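Local coordinates for disulfide isomerase (Salmonella enterica subsp. enterica serovar Typhimurium, PDB 3L9U), which probably forms disulfide bonds by passing its own redox-active disulfide to other proteins and, with DsbI, serving the sulfotransferase AssT, at residues Y171-K176 / E192-L197. Numbering follows the deposited sequence.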
loop_
_atom_site.group_PDB
_atom_site.type_symbol
_atom_site.label_atom_id
_atom_site.label_comp_id
_atom_site.label_asym_id
_atom_site.label_seq_id
_atom_site.Cartn_x
_atom_site.Cartn_y
_atom_site.Cartn_z
ATOM N N TYR A 171 8.808 1.125 0.350
ATOM C CA TYR A 171 8.789 -0.325 0.219
ATOM C C TYR A 171 9.675 -0.943 1.297
ATOM O O TYR A 171 10.860 -0.598 1.413
ATOM C CB TYR A 171 9.332 -0.730 -1.146
ATOM C CG TYR A 171 8.495 -0.331 -2.343
ATOM C CD1 TYR A 171 8.783 0.825 -3.049
ATOM C CD2 TYR A 171 7.464 -1.145 -2.804
ATOM C CE1 TYR A 171 8.064 1.182 -4.172
ATOM C CE2 TYR A 171 6.735 -0.808 -3.934
ATOM C CZ TYR A 171 7.039 0.361 -4.615
ATOM O OH TYR A 171 6.332 0.718 -5.737
ATOM N N VAL A 172 9.098 -1.838 2.096
ATOM C CA VAL A 172 9.809 -2.441 3.214
ATOM C C VAL A 172 9.808 -3.945 3.046
ATOM O O VAL A 172 8.790 -4.522 2.676
ATOM C CB VAL A 172 9.131 -2.075 4.558
ATOM C CG1 VAL A 172 9.869 -2.712 5.739
ATOM C CG2 VAL A 172 9.073 -0.558 4.725
ATOM N N VAL A 173 10.952 -4.582 3.287
ATOM C CA VAL A 173 11.038 -6.034 3.163
ATOM C C VAL A 173 11.190 -6.677 4.541
ATOM O O VAL A 173 12.042 -6.260 5.340
ATOM C CB VAL A 173 12.219 -6.456 2.270
ATOM C CG1 VAL A 173 12.259 -7.982 2.123
ATOM C CG2 VAL A 173 12.119 -5.776 0.895
ATOM N N ASN A 174 10.353 -7.677 4.820
ATOM C CA ASN A 174 10.354 -8.412 6.096
ATOM C C ASN A 174 10.137 -7.514 7.315
ATOM O O ASN A 174 10.512 -7.870 8.434
ATOM C CB ASN A 174 11.636 -9.237 6.269
ATOM C CG ASN A 174 11.714 -10.403 5.307
ATOM O OD1 ASN A 174 10.762 -10.685 4.585
ATOM N ND2 ASN A 174 12.854 -11.093 5.294
ATOM N N GLY A 175 9.528 -6.353 7.085
ATOM C CA GLY A 175 9.290 -5.377 8.132
ATOM C C GLY A 175 10.544 -4.671 8.616
ATOM O O GLY A 175 10.468 -3.814 9.495
ATOM N N LYS A 176 11.693 -5.010 8.027
ATOM C CA LYS A 176 12.991 -4.605 8.576
ATOM C C LYS A 176 13.834 -3.703 7.674
ATOM O O LYS A 176 14.585 -2.858 8.169
ATOM C CB LYS A 176 13.805 -5.848 8.961
ATOM C CG LYS A 176 13.216 -6.604 10.129
ATOM C CD LYS A 176 13.968 -7.903 10.386
ATOM C CE LYS A 176 13.398 -8.645 11.583
ATOM N NZ LYS A 176 14.478 -9.033 12.531
ATOM N N GLU A 192 15.419 -8.015 -7.574
ATOM C CA GLU A 192 16.568 -8.702 -6.977
ATOM C C GLU A 192 16.943 -8.118 -5.616
ATOM O O GLU A 192 17.359 -8.845 -4.716
ATOM C CB GLU A 192 17.761 -8.698 -7.934
ATOM C CG GLU A 192 17.546 -9.598 -9.123
ATOM C CD GLU A 192 17.225 -11.029 -8.722
ATOM O OE1 GLU A 192 17.891 -11.558 -7.799
ATOM O OE2 GLU A 192 16.307 -11.624 -9.335
ATOM N N LEU A 193 16.787 -6.807 -5.465
ATOM C CA LEU A 193 17.005 -6.159 -4.174
ATOM C C LEU A 193 16.055 -6.739 -3.125
ATOM O O LEU A 193 16.470 -7.111 -2.020
ATOM C CB LEU A 193 16.814 -4.647 -4.303
ATOM C CG LEU A 193 16.824 -3.836 -3.007
ATOM C CD1 LEU A 193 18.101 -4.081 -2.185
ATOM C CD2 LEU A 193 16.637 -2.358 -3.324
ATOM N N VAL A 194 14.775 -6.815 -3.470
ATOM C CA VAL A 194 13.800 -7.430 -2.569
ATOM C C VAL A 194 14.175 -8.879 -2.223
ATOM O O VAL A 194 14.106 -9.272 -1.060
ATOM C CB VAL A 194 12.362 -7.362 -3.143
ATOM C CG1 VAL A 194 11.391 -8.220 -2.314
ATOM C CG2 VAL A 194 11.904 -5.890 -3.226
ATOM N N ARG A 195 14.577 -9.669 -3.222
ATOM C CA ARG A 195 14.932 -11.067 -2.968
ATOM C C ARG A 195 16.143 -11.176 -2.049
ATOM O O ARG A 195 16.191 -12.027 -1.161
ATOM C CB ARG A 195 15.188 -11.814 -4.277
ATOM C CG ARG A 195 14.003 -11.804 -5.226
ATOM C CD ARG A 195 14.314 -12.537 -6.521
ATOM N NE ARG A 195 14.399 -13.972 -6.299
ATOM C CZ ARG A 195 13.356 -14.795 -6.299
ATOM N NH1 ARG A 195 12.130 -14.331 -6.518
ATOM N NH2 ARG A 195 13.542 -16.090 -6.080
ATOM N N GLU A 196 17.120 -10.304 -2.260
ATOM C CA GLU A 196 18.311 -10.268 -1.415
ATOM C C GLU A 196 17.950 -9.924 0.033
ATOM O O GLU A 196 18.433 -10.556 0.981
ATOM C CB GLU A 196 19.294 -9.239 -1.979
ATOM C CG GLU A 196 20.598 -9.093 -1.211
ATOM C CD GLU A 196 21.670 -8.412 -2.047
ATOM O OE1 GLU A 196 21.978 -8.922 -3.148
ATOM O OE2 GLU A 196 22.206 -7.368 -1.610
ATOM N N LEU A 197 17.096 -8.923 0.208
ATOM C CA LEU A 197 16.707 -8.499 1.547
ATOM C C LEU A 197 15.862 -9.563 2.237
ATOM O O LEU A 197 15.957 -9.759 3.453
ATOM C CB LEU A 197 15.927 -7.185 1.478
ATOM C CG LEU A 197 16.745 -5.984 0.992
ATOM C CD1 LEU A 197 15.870 -4.747 0.837
ATOM C CD2 LEU A 197 17.922 -5.716 1.937
HETATM O O HOH W 1 15.385 -11.002 6.078
#
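Val173, the last residue of strand 170-173, meets the C-terminal part of helix 187-198 at Leu197, with their CA atoms 6.4 Å apart and no direct hydrogen bond joining the two segments. Its side chain leaves the backbone toward the helix, and the forked side chain does nearly all the touching. With CG1 anti to the backbone N (chi1 -178°), one methyl branch is set against the start of the Leu197 side chain: CG1 lies 3.8 Å from Leu197 CB and 3.9 Å from the carbonyl oxygen of Val194. The other branch, CG2, reaches the end of the leucine, 3.9 Å from Leu197 CD1, and also meets Val194, whose CG1 is 4.1 Å away. The valine fork thus packs against two residues three positions apart on the helix, crossing the Leu197 side chain at roughly a right angle. Val194 and Leu197 also press on strand 177-179, through Ile179 and Tyr177 respectively, so the same helix face covers both neighbouring strands.

Just past the strand, Asn174 adds a polar link. Its amide nitrogen ND2 gives a hydrogen bond to the carbonyl oxygen of Ala198 and another, 2.7 Å long, to a water; that water in turn donates to Leu197 O at 3.0 Å. One amide group therefore serves two successive carbonyls at the end of the helix, one directly and one through the water. Asn174 and Gly175 are the two central residues of a type I' turn, closed by Lys176 N to Val173 O at 3.0 Å, which leads into strand 177-179. This is the beta-hairpin of the thioredoxin fold, antiparallel strands 170-173 and 177-179, with the C-terminal helix 187-198 packed across one face of the central sheet.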